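Local coordinates for putative uncharacterized protein PH0300 (Pyrococcus horikoshii, PDB 3VRH) that catalyses the ATP-dependent 2-thiolation of 5-methyluridine 54 in the T loop of tRNA, a modification that stabilises tRNA at high temperature, at residues 270-275 against 281-286; 131-136 against 287-292. All coordinates share one frame; numbering follows the deposited sequence.

Overall arrangement
Contact 1 supplies three of the four cysteines of a zinc site near the C-terminal end of the chain; contact 2 holds the fourth, Cys287, and fastens that zinc-bearing element to the PP-loop catalytic part of the enzyme. Their centres lie 11 Å apart on the same side of the chain's centre. Helix 285-290 belongs to both: its first turn follows Cys284 in contact 1, and its end packs on helix 127-145 in contact 2. In chain order, 131-136 comes first, then 270-275, 281-286 and 287-292, so contact 1 is nested inside the long loop that contact 2 closes. The two touch directly, for instance where Phe286 meets Leu292, and both reach the same zinc ion.

Contact 1 (270-275 against 281-286); sequences KECKIC and GDICAF. With ZN (zinc ion), chain C.
A loop, 270-275, meets the loop that leads into helix 285-290 at Cys272 and Ile283, whose CA atoms are 4.8 Å apart, and one backbone bond ties them: Lys273 N gives its hydrogen to Asp282 O at 2.9 Å, in the carbonyl plane. Next to it the thiolate of Cys272 does several jobs at once. Its SG binds the zinc ion at 2.6 Å, takes a bond from Ile274 N at 3.1 Å, and receives weaker ones from Cys275 N and, across the contact, from Cys284 N (3.3 Å, N-H...S angle 149°). Backbone amides directed at a metal-bound sulfur are characteristic of CxxC zinc knuckles, and they probably spread the sulfur's negative charge. SG lies anti to the backbone N (chi1 173°), which turns it toward the metal. Cys275 and Cys284 supply two more sulfurs, Cys287 completes the site, and Cys284 also caps the start of helix 285-290. Beside the sulfurs, Ile283 lays its CG2 branch across Ile274 CG1 at 4.2 Å and near Cys272 SG. Farther out, the extended Lys273 chain passes obliquely over Asp282, with CE 3.6 Å from Asp282 CB; its NZ makes a long salt bridge of 3.7 Å to OD2, while OD1 turns back weakly to Ile283 N. Lys270 runs alongside Asp282, its CD resting near Gly281 O. This zinc-bound unit follows helix 245-256 after a loop and leads into helix 285-290, with Cys275 and Cys284 packed on Tyr137 of helix 127-145 and Phe286 stacked on the same tyrosine.

Contact 2 (131-136 against 287-292); sequences CGLTKR and CKFWGL. With ZN (zinc ion), chain C.
The hydroxyl of Thr134 is gripped twice: Trp290 NE1 donates to OG1 at 3.1 Å with an N-H...O angle of 153°, and OG1 is also hydrogen-bonded to Tyr130 O, one turn earlier in helix 127-145. Since a carbonyl can only accept, the hydroxyl donates its hydrogen bond to Tyr130 O and accepts the one from the indole through its oxygen. A chi1 of -55° sets OG1 beside the backbone N, where it can reach back to that carbonyl. The oxygen sits at the indole edge, only 1° out of the ring plane, and the two side chains cross at about a right angle. Phe289 holds the indole from one face, its CE2 3.5 Å above the plane and over the centre, while Phe286 meets the tryptophan at an angle. At the second touching point, Leu133 CD2 reaches Phe289 CB at 4.1 Å. Helix 285-290 then stops in a Schellman motif: Gly291, with positive phi, is its C' residue, and Leu292 N bonds back to Cys287 O at 2.9 Å. Cys287 SG binds the zinc ion at 2.4 Å. Helix 127-145 also carries Cys131, a ligand of the [4Fe-4S] cluster, and ATP-binding Lys135. Leu114 and Ile110 add apolar contacts around Thr134. The uncharged indole-hydroxyl bond thus gives direction to an otherwise apolar interface and probably helps set the indole and the rotation of the threonine, alongside the packing of Phe286 on Tyr137 and Thr134, Ala285 on Leu133 and Phe289 on Tyr130 that also joins the two helices.

Contact 1 (270-275 against 281-286)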
loop_
_atom_site.group_PDB
_atom_site.type_symbol
_atom_site.label_atom_id
_atom_site.label_comp_id
_atom_site.label_asym_id
_atom_site.label_seq_id
_atom_site.Cartn_x
_atom_site.Cartn_y
_atom_site.Cartn_z
ATOM N N LYS A 270 -12.044 13.214 27.021
ATOM C CA LYS A 270 -12.742 14.183 27.865
ATOM C C LYS A 270 -14.176 14.445 27.365
ATOM O O LYS A 270 -14.704 13.704 26.529
ATOM C CB LYS A 270 -11.958 15.501 27.928
ATOM C CG LYS A 270 -10.440 15.323 27.942
ATOM C CD LYS A 270 -9.689 16.658 27.967
ATOM C CE LYS A 270 -9.871 17.393 29.293
ATOM N NZ LYS A 270 -9.016 18.616 29.395
ATOM N N GLU A 271 -14.808 15.491 27.901
ATOM C CA GLU A 271 -16.073 15.993 27.376
ATOM C C GLU A 271 -15.877 17.439 27.006
ATOM O O GLU A 271 -15.302 18.207 27.774
ATOM C CB GLU A 271 -17.202 15.895 28.405
ATOM C CG GLU A 271 -17.965 14.591 28.359
ATOM C CD GLU A 271 -19.321 14.663 29.060
ATOM O OE1 GLU A 271 -19.660 15.722 29.656
ATOM O OE2 GLU A 271 -20.044 13.641 28.999
ATOM N N CYS A 272 -16.363 17.818 25.832
ATOM C CA CYS A 272 -16.186 19.185 25.373
ATOM C C CYS A 272 -16.873 20.195 26.287
ATOM O O CYS A 272 -18.007 19.979 26.715
ATOM C CB CYS A 272 -16.706 19.355 23.955
ATOM S SG CYS A 272 -16.660 21.067 23.494
ATOM N N LYS A 273 -16.188 21.303 26.555
ATOM C CA LYS A 273 -16.702 22.360 27.432
ATOM C C LYS A 273 -17.868 23.129 26.819
ATOM O O LYS A 273 -18.473 23.990 27.474
ATOM C CB LYS A 273 -15.590 23.357 27.803
ATOM C CG LYS A 273 -14.437 22.749 28.607
ATOM C CD LYS A 273 -13.551 23.811 29.251
ATOM C CE LYS A 273 -12.665 23.187 30.332
ATOM N NZ LYS A 273 -11.776 24.175 31.022
ATOM N N ILE A 274 -18.171 22.841 25.558
ATOM C CA ILE A 274 -19.247 23.550 24.872
ATOM C C ILE A 274 -20.460 22.663 24.626
ATOM O O ILE A 274 -21.583 23.038 24.953
ATOM C CB ILE A 274 -18.775 24.170 23.539
ATOM C CG1 ILE A 274 -17.723 25.237 23.807
ATOM C CG2 ILE A 274 -19.945 24.805 22.803
ATOM C CD1 ILE A 274 -18.151 26.245 24.837
ATOM N N CYS A 275 -20.225 21.480 24.068
ATOM C CA CYS A 275 -21.317 20.638 23.605
ATOM C C CYS A 275 -21.312 19.299 24.318
ATOM O O CYS A 275 -22.228 18.490 24.141
ATOM C CB CYS A 275 -21.189 20.403 22.099
ATOM S SG CYS A 275 -19.860 19.213 21.668
ATOM N N GLY A 281 -8.498 17.534 24.128
ATOM C CA GLY A 281 -8.476 18.955 24.394
ATOM C C GLY A 281 -9.797 19.261 25.060
ATOM O O GLY A 281 -10.748 18.482 24.944
ATOM N N ASP A 282 -9.871 20.380 25.766
ATOM C CA ASP A 282 -11.056 20.665 26.564
ATOM C C ASP A 282 -12.224 21.185 25.722
ATOM O O ASP A 282 -13.383 20.919 26.043
ATOM C CB ASP A 282 -10.725 21.601 27.732
ATOM C CG ASP A 282 -9.898 22.800 27.307
ATOM O OD1 ASP A 282 -9.696 22.980 26.081
ATOM O OD2 ASP A 282 -9.470 23.567 28.202
ATOM N N ILE A 283 -11.924 21.924 24.655
ATOM C CA ILE A 283 -12.942 22.268 23.656
ATOM C C ILE A 283 -12.713 21.420 22.410
ATOM O O ILE A 283 -11.567 21.162 22.033
ATOM C CB ILE A 283 -12.941 23.764 23.305
ATOM C CG1 ILE A 283 -13.213 24.589 24.559
ATOM C CG2 ILE A 283 -14.004 24.069 22.267
ATOM C CD1 ILE A 283 -13.321 26.042 24.282
ATOM N N CYS A 284 -13.790 20.957 21.782
ATOM C CA CYS A 284 -13.623 19.979 20.717
ATOM C C CYS A 284 -13.304 20.620 19.364
ATOM O O CYS A 284 -13.408 21.841 19.194
ATOM C CB CYS A 284 -14.803 19.003 20.649
ATOM S SG CYS A 284 -16.136 19.446 19.520
ATOM N N ALA A 285 -12.866 19.782 18.430
ATOM C CA ALA A 285 -12.436 20.229 17.107
ATOM C C ALA A 285 -13.543 21.001 16.392
ATOM O O ALA A 285 -13.329 22.130 15.940
ATOM C CB ALA A 285 -11.986 19.037 16.264
ATOM N N PHE A 286 -14.718 20.382 16.307
ATOM C CA PHE A 286 -15.884 21.010 15.687
ATOM C C PHE A 286 -16.120 22.382 16.290
ATOM O O PHE A 286 -16.135 23.377 15.575
ATOM C CB PHE A 286 -17.113 20.132 15.888
ATOM C CG PHE A 286 -18.366 20.660 15.227
ATOM C CD1 PHE A 286 -18.640 20.366 13.895
ATOM C CD2 PHE A 286 -19.274 21.425 15.942
ATOM C CE1 PHE A 286 -19.785 20.820 13.287
ATOM C CE2 PHE A 286 -20.433 21.892 15.336
ATOM C CZ PHE A 286 -20.689 21.592 14.006
HETATM ZN ZN ZN C . -17.811 20.697 21.182
#

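Contact 2 (131-136 against 287-292)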
loop_
_atom_site.group_PDB
_atom_site.type_symbol
_atom_site.label_atom_id
_atom_site.label_comp_id
_atom_site.label_asym_id
_atom_site.label_seq_id
_atom_site.Cartn_x
_atom_site.Cartn_y
_atom_site.Cartn_z
ATOM N N CYS A 131 -15.440 19.923 5.720
ATOM C CA CYS A 131 -16.716 19.282 5.419
ATOM C C CYS A 131 -16.820 17.949 6.134
ATOM O O CYS A 131 -17.840 17.661 6.767
ATOM C CB CYS A 131 -16.905 19.074 3.911
ATOM S SG CYS A 131 -18.545 18.386 3.468
ATOM N N GLY A 132 -15.759 17.146 6.031
ATOM C CA GLY A 132 -15.686 15.837 6.667
ATOM C C GLY A 132 -15.816 15.901 8.182
ATOM O O GLY A 132 -16.601 15.139 8.777
ATOM N N LEU A 133 -15.050 16.805 8.802
ATOM C CA LEU A 133 -15.145 17.072 10.239
ATOM C C LEU A 133 -16.592 17.404 10.624
ATOM O O LEU A 133 -17.181 16.777 11.507
ATOM C CB LEU A 133 -14.231 18.249 10.623
ATOM C CG LEU A 133 -14.399 18.954 11.988
ATOM C CD1 LEU A 133 -14.019 18.039 13.163
ATOM C CD2 LEU A 133 -13.636 20.303 12.074
ATOM N N THR A 134 -17.145 18.404 9.954
ATOM C CA THR A 134 -18.482 18.900 10.245
ATOM C C THR A 134 -19.526 17.813 10.076
ATOM O O THR A 134 -20.432 17.674 10.906
ATOM C CB THR A 134 -18.845 20.047 9.288
ATOM O OG1 THR A 134 -17.836 21.053 9.363
ATOM C CG2 THR A 134 -20.212 20.666 9.654
ATOM N N LYS A 135 -19.417 17.044 8.996
ATOM C CA LYS A 135 -20.437 16.047 8.721
ATOM C C LYS A 135 -20.418 14.904 9.752
ATOM O O LYS A 135 -21.474 14.455 10.220
ATOM C CB LYS A 135 -20.302 15.509 7.290
ATOM C CG LYS A 135 -21.401 14.510 6.922
ATOM C CD LYS A 135 -21.162 13.842 5.540
ATOM C CE LYS A 135 -22.299 12.858 5.201
ATOM N NZ LYS A 135 -22.144 12.159 3.887
ATOM N N ARG A 136 -19.223 14.441 10.104
ATOM C CA ARG A 136 -19.078 13.328 11.041
ATOM C C ARG A 136 -19.612 13.740 12.406
ATOM O O ARG A 136 -20.237 12.950 13.099
ATOM C CB ARG A 136 -17.609 12.858 11.156
ATOM C CG ARG A 136 -17.229 11.730 10.154
ATOM C CD ARG A 136 -15.782 11.199 10.300
ATOM N NE ARG A 136 -14.780 12.255 10.114
ATOM C CZ ARG A 136 -14.345 12.682 8.927
ATOM N NH1 ARG A 136 -14.823 12.149 7.809
ATOM N NH2 ARG A 136 -13.441 13.649 8.853
ATOM N N CYS A 287 -16.267 22.426 17.614
ATOM C CA CYS A 287 -16.536 23.673 18.329
ATOM C C CYS A 287 -15.467 24.736 18.153
ATOM O O CYS A 287 -15.781 25.922 18.018
ATOM C CB CYS A 287 -16.731 23.400 19.813
ATOM S SG CYS A 287 -18.379 22.854 20.174
ATOM N N LYS A 288 -14.202 24.326 18.177
ATOM C CA LYS A 288 -13.126 25.294 17.965
ATOM C C LYS A 288 -13.151 25.836 16.538
ATOM O O LYS A 288 -13.047 27.045 16.324
ATOM C CB LYS A 288 -11.748 24.706 18.313
ATOM C CG LYS A 288 -11.547 24.469 19.806
ATOM C CD LYS A 288 -10.187 23.856 20.134
ATOM C CE LYS A 288 -9.108 24.930 20.236
ATOM N NZ LYS A 288 -7.761 24.347 20.511
ATOM N N PHE A 289 -13.301 24.947 15.561
ATOM C CA PHE A 289 -13.318 25.383 14.167
ATOM C C PHE A 289 -14.455 26.360 13.906
ATOM O O PHE A 289 -14.258 27.410 13.304
ATOM C CB PHE A 289 -13.413 24.193 13.200
ATOM C CG PHE A 289 -13.566 24.609 11.767
ATOM C CD1 PHE A 289 -12.453 24.931 11.006
ATOM C CD2 PHE A 289 -14.829 24.712 11.186
ATOM C CE1 PHE A 289 -12.583 25.334 9.686
ATOM C CE2 PHE A 289 -14.974 25.113 9.865
ATOM C CZ PHE A 289 -13.840 25.422 9.110
ATOM N N TRP A 290 -15.653 26.005 14.364
ATOM C CA TRP A 290 -16.836 26.813 14.090
ATOM C C TRP A 290 -16.953 28.011 15.044
ATOM O O TRP A 290 -17.798 28.901 14.851
ATOM C CB TRP A 290 -18.111 25.927 14.072
ATOM C CG TRP A 290 -18.190 25.121 12.808
ATOM C CD1 TRP A 290 -17.949 23.785 12.663
ATOM C CD2 TRP A 290 -18.447 25.625 11.489
ATOM N NE1 TRP A 290 -18.069 23.423 11.338
ATOM C CE2 TRP A 290 -18.378 24.535 10.601
ATOM C CE3 TRP A 290 -18.736 26.893 10.977
ATOM C CZ2 TRP A 290 -18.588 24.674 9.234
ATOM C CZ3 TRP A 290 -18.947 27.033 9.619
ATOM C CH2 TRP A 290 -18.870 25.930 8.762
ATOM N N GLY A 291 -16.081 28.042 16.054
ATOM C CA GLY A 291 -16.069 29.130 17.015
ATOM C C GLY A 291 -17.384 29.198 17.768
ATOM O O GLY A 291 -18.010 30.253 17.878
ATOM N N LEU A 292 -17.801 28.046 18.278
ATOM C CA LEU A 292 -19.100 27.902 18.903
ATOM C C LEU A 292 -18.974 28.062 20.395
ATOM O O LEU A 292 -18.088 27.475 21.025
ATOM C CB LEU A 292 -19.692 26.532 18.584
ATOM C CG LEU A 292 -20.080 26.341 17.122
ATOM C CD1 LEU A 292 -20.581 24.940 16.917
ATOM C CD2 LEU A 292 -21.130 27.351 16.703
HETATM ZN ZN ZN C . -17.811 20.697 21.182
#